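Local coordinates for protein cysteine synthase (Fusobacterium nucleatum subsp. nucleatum strain ATCC 25586, PDB 5XEM) that produces hydrogen sulfide using pyridoxal 5'-phosphate and probably also makes L-cysteine from O-acetyl-L-serine and sulfide, at residues A[168-177]-A[288-296]. Residues are numbered along the deposited sequence; the frame is centred on the assembly and turned at random.
Sequences LNNKVDVFIC and KGLKIVVLS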
# COMPACT_ATOMS: atom_id res chain seq x y z
N LEU A 168 -1.30 17.07 15.29
CA LEU A 168 -0.92 17.12 16.72
C LEU A 168 -1.23 18.48 17.34
O LEU A 168 -0.77 18.76 18.44
CB LEU A 168 0.56 16.80 16.89
CG LEU A 168 0.96 15.32 16.80
CD1 LEU A 168 2.46 15.17 16.75
CD2 LEU A 168 0.40 14.54 17.98
N ASN A 169 -2.02 19.30 16.64
CA ASN A 169 -2.47 20.61 17.13
C ASN A 169 -1.31 21.44 17.67
O ASN A 169 -1.33 21.95 18.80
CB ASN A 169 -3.56 20.41 18.19
CG ASN A 169 -4.29 21.69 18.54
OD1 ASN A 169 -4.40 22.59 17.71
ND2 ASN A 169 -4.81 21.76 19.77
N ASN A 170 -0.28 21.56 16.83
CA ASN A 170 0.93 22.30 17.13
C ASN A 170 1.69 21.88 18.37
O ASN A 170 2.50 22.65 18.88
CB ASN A 170 0.63 23.80 17.20
CG ASN A 170 0.09 24.32 15.92
OD1 ASN A 170 0.56 23.95 14.84
ND2 ASN A 170 -0.93 25.16 16.00
N LYS A 171 1.48 20.65 18.83
CA LYS A 171 2.20 20.11 19.97
C LYS A 171 3.16 19.03 19.52
O LYS A 171 2.85 17.84 19.53
CB LYS A 171 1.23 19.59 21.03
CG LYS A 171 0.36 20.68 21.64
CD LYS A 171 1.14 21.64 22.56
CE LYS A 171 1.20 21.17 24.02
NZ LYS A 171 2.12 20.03 24.32
N VAL A 172 4.35 19.47 19.12
CA VAL A 172 5.40 18.57 18.68
C VAL A 172 6.72 18.99 19.29
O VAL A 172 7.15 20.14 19.11
CB VAL A 172 5.52 18.58 17.14
CG1 VAL A 172 6.37 17.40 16.66
CG2 VAL A 172 4.14 18.54 16.51
N ASP A 173 7.34 18.07 20.01
CA ASP A 173 8.62 18.31 20.70
C ASP A 173 9.83 17.85 19.93
O ASP A 173 10.88 18.49 20.00
CB ASP A 173 8.60 17.62 22.06
CG ASP A 173 7.51 18.16 22.94
OD1 ASP A 173 7.50 19.39 23.15
OD2 ASP A 173 6.64 17.37 23.37
N VAL A 174 9.70 16.74 19.20
CA VAL A 174 10.84 16.16 18.51
C VAL A 174 10.38 15.58 17.13
O VAL A 174 9.30 15.05 17.03
CB VAL A 174 11.47 15.04 19.35
CG1 VAL A 174 12.69 14.46 18.63
CG2 VAL A 174 11.88 15.54 20.75
N PHE A 175 11.20 15.74 16.10
CA PHE A 175 10.94 15.17 14.78
C PHE A 175 12.21 14.43 14.39
O PHE A 175 13.30 14.99 14.50
CB PHE A 175 10.62 16.29 13.77
CG PHE A 175 10.58 15.84 12.33
CD1 PHE A 175 9.59 14.98 11.89
CD2 PHE A 175 11.53 16.30 11.42
CE1 PHE A 175 9.54 14.55 10.57
CE2 PHE A 175 11.48 15.89 10.09
CZ PHE A 175 10.49 15.00 9.67
N ILE A 176 12.08 13.16 13.98
CA ILE A 176 13.22 12.33 13.65
C ILE A 176 12.93 11.75 12.28
O ILE A 176 11.84 11.20 12.08
CB ILE A 176 13.49 11.24 14.71
CG1 ILE A 176 13.95 11.91 16.02
CG2 ILE A 176 14.56 10.26 14.21
CD1 ILE A 176 13.99 11.03 17.24
N CYS A 177 13.89 11.89 11.35
CA CYS A 177 13.69 11.52 9.95
C CYS A 177 14.94 10.92 9.34
O CYS A 177 16.06 11.43 9.53
CB CYS A 177 13.27 12.77 9.17
SG CYS A 177 12.70 12.47 7.49
N LYS A 288 9.72 12.24 29.90
CA LYS A 288 9.57 13.68 29.85
C LYS A 288 8.27 14.06 29.16
O LYS A 288 8.02 15.24 28.92
CB LYS A 288 10.73 14.32 29.11
CG LYS A 288 12.09 14.17 29.77
CD LYS A 288 13.14 14.89 28.95
CE LYS A 288 14.52 14.83 29.59
NZ LYS A 288 14.96 13.42 29.82
N GLY A 289 7.44 13.06 28.83
CA GLY A 289 6.20 13.27 28.07
C GLY A 289 6.35 13.95 26.70
O GLY A 289 5.43 14.61 26.23
N LEU A 290 7.50 13.77 26.06
CA LEU A 290 7.77 14.40 24.77
C LEU A 290 6.86 13.82 23.69
O LEU A 290 6.50 12.64 23.73
CB LEU A 290 9.22 14.20 24.34
CG LEU A 290 10.32 14.65 25.30
CD1 LEU A 290 11.67 14.13 24.84
CD2 LEU A 290 10.33 16.16 25.43
N LYS A 291 6.45 14.65 22.75
CA LYS A 291 5.69 14.18 21.59
C LYS A 291 6.70 14.09 20.46
O LYS A 291 7.28 15.12 20.03
CB LYS A 291 4.55 15.13 21.27
CG LYS A 291 3.44 15.09 22.32
CD LYS A 291 2.15 15.69 21.79
CE LYS A 291 1.09 15.88 22.87
NZ LYS A 291 0.20 14.70 23.04
N ILE A 292 6.96 12.86 20.04
CA ILE A 292 8.05 12.58 19.10
C ILE A 292 7.41 12.07 17.82
O ILE A 292 6.62 11.13 17.87
CB ILE A 292 9.00 11.50 19.64
CG1 ILE A 292 9.57 11.90 21.02
CG2 ILE A 292 10.13 11.23 18.64
CD1 ILE A 292 10.62 10.95 21.56
N VAL A 293 7.71 12.72 16.70
CA VAL A 293 7.20 12.26 15.39
C VAL A 293 8.32 11.64 14.60
O VAL A 293 9.42 12.22 14.49
CB VAL A 293 6.56 13.41 14.59
CG1 VAL A 293 6.12 12.91 13.20
CG2 VAL A 293 5.36 14.00 15.33
N VAL A 294 8.06 10.43 14.08
CA VAL A 294 8.99 9.70 13.25
C VAL A 294 8.34 9.61 11.86
O VAL A 294 7.19 9.20 11.73
CB VAL A 294 9.21 8.27 13.80
CG1 VAL A 294 9.91 7.35 12.80
CG2 VAL A 294 9.99 8.37 15.10
N LEU A 295 9.08 10.01 10.83
CA LEU A 295 8.60 9.85 9.48
C LEU A 295 8.94 8.44 9.03
O LEU A 295 10.09 8.07 9.04
CB LEU A 295 9.24 10.87 8.55
CG LEU A 295 8.54 10.99 7.18
CD1 LEU A 295 7.27 11.83 7.31
CD2 LEU A 295 9.46 11.55 6.14
N SER A 296 7.92 7.66 8.69
CA SER A 296 8.07 6.37 8.02
C SER A 296 8.03 6.61 6.52
O SER A 296 6.95 6.89 5.96
CB SER A 296 6.94 5.40 8.38
OG SER A 296 6.96 4.24 7.54
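Asp173 turns its carboxylate back onto the start of strand 291-296: with CG beside its own backbone N (chi1 -62°), OD2 takes the Lys291 N-H through its anti lone pair at 2.8 Å. Lys291 O answers by accepting from two successive amides, Asp173 N and Val174 N, and these three bonds join the strands at their N-terminal end, where the parallel ladder begins. From there Val174 O receives Val293 N in a nearly straight bond (2.8 Å, 173°), and the ladder runs on through Ile176 N to Val293 O and Leu295 N to Ile176 O.

On one face, Val174 and Ile292 lie side by side and point the same way, Val174 CB lying 4.0 Å from Ile292 CG1, while Ile176 CD1 reaches obliquely over Ile292 CG2; helix 269-284 covers this layer. On the other, Val293 CG2 meets Leu168 CD1 tip to tip at a tight 3.4 Å and also touches Val172 CG1; Val293 packs on Ile164 of helix 151-167 too, and Leu168 on Leu6 of the second subunit. The Lys291 chain runs past Lys171 O to a salt bridge with Glu31. Further along, Cys177 SG rests on Leu295 CD2 (3.6 Å), beside the cofactor-binding Ser184. Such neighbouring parallel strands between helical layers belong to the open alpha/beta sheet of the domain that supplies the glycine-rich 180-184 loop to pyridoxal phosphate in this fold-type II enzyme.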